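Phenazine biosynthesis protein PhzF family (PDB 1S7J) belongs to the PhzF family of phenazine-biosynthesis-like proteins and is probably an isomerase. Local coordinates at residues A21-L26 against A79-N84. Numbering follows the deposited sequence.
Sequences AAVYVL and AFVLFN
No ring or amide comes between Val23 and Val25 of the strand and Val81 and Leu82 of the helix; the flat groups stand outside this aliphatic seam. Tyr24, whose CB points away from the helix, sets its ring against that of Phe49, the planes inclined by about 25°. On the helix, the Asn84 carboxamide folds back on the preceding turn: ND2 gives Phe80 O an almost straight hydrogen bond of 2.7 Å, with the oxygen lying in the amide plane. Phe80 O also accepts from Asn84 N, so two donors of one residue grip it, and Tyr111 OH is a further hydrogen-bond partner of ND2.

Between the segments only methyl groups meet. Val23 and Val81 reach toward each other tip to tip, CG2 to CG2 at 3.5 Å, with their CG1 atoms 3.8 Å apart. Val23 is modelled almost eclipsed about chi1, and Val81 is also off a staggered position. Val25 instead slides past Val81, its CG2 lying 3.7 Å from Val81 CG2. With CG1 anti to the backbone N (chi1 -176°), Val25 turns both methyls to the helix, and Leu82 CD2 comes across to sit 4.0 Å from Val25 CG1. Val81 thus lies against two successive inward-facing residues of the strand.

The segment axes pass 9.2 Å apart at 48°. Val8 of strand 2-10 touches both Val23 and Val81, while Leu93 and Phe95 of strand 92-97 pack on Leu82. This is consistent with the diaminopimelate epimerase-like fold, in which strands wrap a central helix. Val23 is about 9 Å from the predicted active-site Glu46, side chain to side chain. With no hydrogen bond or charge pairing across the interface, strand and helix are held here by dispersion and the exclusion of water, which are not directional.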
ATOM      1  N   ALA A  21       8.082  -1.566  -6.195  1.00 18.03           N
ATOM      2  CA  ALA A  21       8.880  -2.153  -5.129  1.00 21.24           C
ATOM      3  C   ALA A  21       9.860  -3.152  -5.720  1.00 22.80           C
ATOM      4  O   ALA A  21       9.600  -3.739  -6.773  1.00 23.87           O
ATOM      5  CB  ALA A  21       7.976  -2.849  -4.097  1.00 18.74           C
ATOM      6  N   ALA A  22      10.996  -3.321  -5.071  1.00 18.72           N
ATOM      7  CA  ALA A  22      12.005  -4.270  -5.512  1.00 17.01           C
ATOM      8  C   ALA A  22      11.927  -5.451  -4.572  1.00 15.30           C
ATOM      9  O   ALA A  22      11.820  -5.264  -3.377  1.00 14.53           O
ATOM     10  CB  ALA A  22      13.372  -3.651  -5.431  1.00 19.99           C
ATOM     11  N   VAL A  23      11.959  -6.677  -5.099  1.00 14.58           N
ATOM     12  CA  VAL A  23      11.917  -7.844  -4.226  1.00 20.24           C
ATOM     13  C   VAL A  23      13.079  -8.785  -4.479  1.00 22.76           C
ATOM     14  O   VAL A  23      13.428  -9.061  -5.623  1.00 21.33           O
ATOM     15  CB  VAL A  23      10.571  -8.588  -4.283  1.00 18.77           C
ATOM     16  CG1 VAL A  23       9.593  -7.879  -5.193  1.00 22.87           C
ATOM     17  CG2 VAL A  23      10.760 -10.040  -4.670  1.00 14.50           C
ATOM     18  N   TYR A  24      13.737  -9.202  -3.398  1.00 17.73           N
ATOM     19  CA  TYR A  24      14.866 -10.116  -3.484  1.00 19.63           C
ATOM     20  C   TYR A  24      14.549 -11.413  -2.798  1.00 23.42           C
ATOM     21  O   TYR A  24      14.305 -11.433  -1.572  1.00 26.04           O
ATOM     22  CB  TYR A  24      16.106  -9.532  -2.818  1.00 13.06           C
ATOM     23  CG  TYR A  24      16.825  -8.489  -3.605  1.00 15.45           C
ATOM     24  CD1 TYR A  24      16.255  -7.243  -3.838  1.00 17.71           C
ATOM     25  CD2 TYR A  24      18.110  -8.728  -4.098  1.00 12.50           C
ATOM     26  CE1 TYR A  24      16.944  -6.252  -4.537  1.00 18.82           C
ATOM     27  CE2 TYR A  24      18.810  -7.750  -4.795  1.00 14.83           C
ATOM     28  CZ  TYR A  24      18.228  -6.515  -5.010  1.00 16.70           C
ATOM     29  OH  TYR A  24      18.928  -5.544  -5.653  1.00 24.13           O
ATOM     30  N   VAL A  25      14.493 -12.507  -3.559  1.00 21.62           N
ATOM     31  CA  VAL A  25      14.255 -13.816  -2.978  1.00 21.61           C
ATOM     32  C   VAL A  25      15.640 -14.434  -2.794  1.00 20.76           C
ATOM     33  O   VAL A  25      16.298 -14.803  -3.753  1.00 18.12           O
ATOM     34  CB  VAL A  25      13.378 -14.729  -3.870  1.00 23.60           C
ATOM     35  CG1 VAL A  25      13.092 -16.036  -3.136  1.00 24.80           C
ATOM     36  CG2 VAL A  25      12.064 -14.044  -4.214  1.00 22.51           C
ATOM     37  N   LEU A  26      16.076 -14.484  -1.539  1.00 24.32           N
ATOM     38  CA  LEU A  26      17.387 -15.010  -1.166  1.00 25.13           C
ATOM     39  C   LEU A  26      17.323 -16.456  -0.671  1.00 28.95           C
ATOM     40  O   LEU A  26      16.282 -16.912  -0.179  1.00 23.96           O
ATOM     41  CB  LEU A  26      17.984 -14.140  -0.046  1.00 26.03           C
ATOM     42  CG  LEU A  26      17.811 -12.622  -0.112  1.00 22.88           C
ATOM     43  CD1 LEU A  26      18.165 -12.002   1.219  1.00 21.19           C
ATOM     44  CD2 LEU A  26      18.669 -12.059  -1.216  1.00 25.80           C
ATOM     45  N   ALA A  79       4.877 -11.539  -3.144  1.00 20.27           N
ATOM     46  CA  ALA A  79       4.000 -12.655  -3.390  1.00 19.80           C
ATOM     47  C   ALA A  79       3.978 -12.918  -4.894  1.00 21.16           C
ATOM     48  O   ALA A  79       4.146 -14.061  -5.348  1.00 15.73           O
ATOM     49  CB  ALA A  79       2.584 -12.331  -2.894  1.00 22.44           C
ATOM     50  N   PHE A  80       3.748 -11.853  -5.649  1.00 18.35           N
ATOM     51  CA  PHE A  80       3.697 -11.900  -7.092  1.00 19.72           C
ATOM     52  C   PHE A  80       4.889 -12.627  -7.702  1.00 21.30           C
ATOM     53  O   PHE A  80       4.714 -13.475  -8.563  1.00 21.19           O
ATOM     54  CB  PHE A  80       3.595 -10.479  -7.648  1.00 20.27           C
ATOM     55  CG  PHE A  80       3.818 -10.374  -9.133  1.00 21.07           C
ATOM     56  CD1 PHE A  80       2.781 -10.571 -10.022  1.00 17.38           C
ATOM     57  CD2 PHE A  80       5.077 -10.044  -9.634  1.00 19.05           C
ATOM     58  CE1 PHE A  80       2.984 -10.445 -11.391  1.00 22.24           C
ATOM     59  CE2 PHE A  80       5.288  -9.918 -10.993  1.00 16.34           C
ATOM     60  CZ  PHE A  80       4.247 -10.115 -11.872  1.00 20.48           C
ATOM     61  N   VAL A  81       6.106 -12.296  -7.258  1.00 18.79           N
ATOM     62  CA  VAL A  81       7.279 -12.953  -7.818  1.00 22.89           C
ATOM     63  C   VAL A  81       7.463 -14.391  -7.370  1.00 23.99           C
ATOM     64  O   VAL A  81       8.099 -15.176  -8.073  1.00 29.22           O
ATOM     65  CB  VAL A  81       8.566 -12.152  -7.579  1.00 19.15           C
ATOM     66  CG1 VAL A  81       8.248 -10.701  -7.365  1.00 18.12           C
ATOM     67  CG2 VAL A  81       9.398 -12.723  -6.482  1.00 20.17           C
ATOM     68  N   LEU A  82       6.991 -14.729  -6.163  1.00 22.76           N
ATOM     69  CA  LEU A  82       7.101 -16.106  -5.691  1.00 22.43           C
ATOM     70  C   LEU A  82       6.115 -16.965  -6.487  1.00 21.95           C
ATOM     71  O   LEU A  82       6.459 -18.055  -6.950  1.00 25.77           O
ATOM     72  CB  LEU A  82       6.818 -16.203  -4.194  1.00 19.49           C
ATOM     73  CG  LEU A  82       7.967 -15.790  -3.271  1.00 22.80           C
ATOM     74  CD1 LEU A  82       7.505 -15.763  -1.841  1.00 15.61           C
ATOM     75  CD2 LEU A  82       9.156 -16.722  -3.431  1.00 21.01           C
ATOM     76  N   PHE A  83       4.919 -16.442  -6.682  1.00 20.66           N
ATOM     77  CA  PHE A  83       3.882 -17.142  -7.426  1.00 25.99           C
ATOM     78  C   PHE A  83       4.220 -17.346  -8.898  1.00 24.69           C
ATOM     79  O   PHE A  83       3.915 -18.393  -9.472  1.00 28.52           O
ATOM     80  CB  PHE A  83       2.548 -16.371  -7.357  1.00 24.47           C
ATOM     81  CG  PHE A  83       1.754 -16.615  -6.094  1.00 27.77           C
ATOM     82  CD1 PHE A  83       1.448 -15.552  -5.230  1.00 29.95           C
ATOM     83  CD2 PHE A  83       1.280 -17.891  -5.781  1.00 30.32           C
ATOM     84  CE1 PHE A  83       0.677 -15.764  -4.070  1.00 30.48           C
ATOM     85  CE2 PHE A  83       0.511 -18.113  -4.625  1.00 28.70           C
ATOM     86  CZ  PHE A  83       0.209 -17.046  -3.772  1.00 32.66           C
ATOM     87  N   ASN A  84       4.824 -16.340  -9.511  1.00 21.66           N
ATOM     88  CA  ASN A  84       5.160 -16.406 -10.922  1.00 18.90           C
ATOM     89  C   ASN A  84       6.545 -16.860 -11.305  1.00 18.03           C
ATOM     90  O   ASN A  84       6.755 -17.273 -12.432  1.00 22.58           O
ATOM     91  CB  ASN A  84       4.854 -15.054 -11.591  1.00 16.77           C
ATOM     92  CG  ASN A  84       3.399 -14.705 -11.574  1.00 21.01           C
ATOM     93  OD1 ASN A  84       2.671 -15.050 -12.477  1.00 27.42           O
ATOM     94  ND2 ASN A  84       2.968 -14.055 -10.504  1.00 20.80           N
TER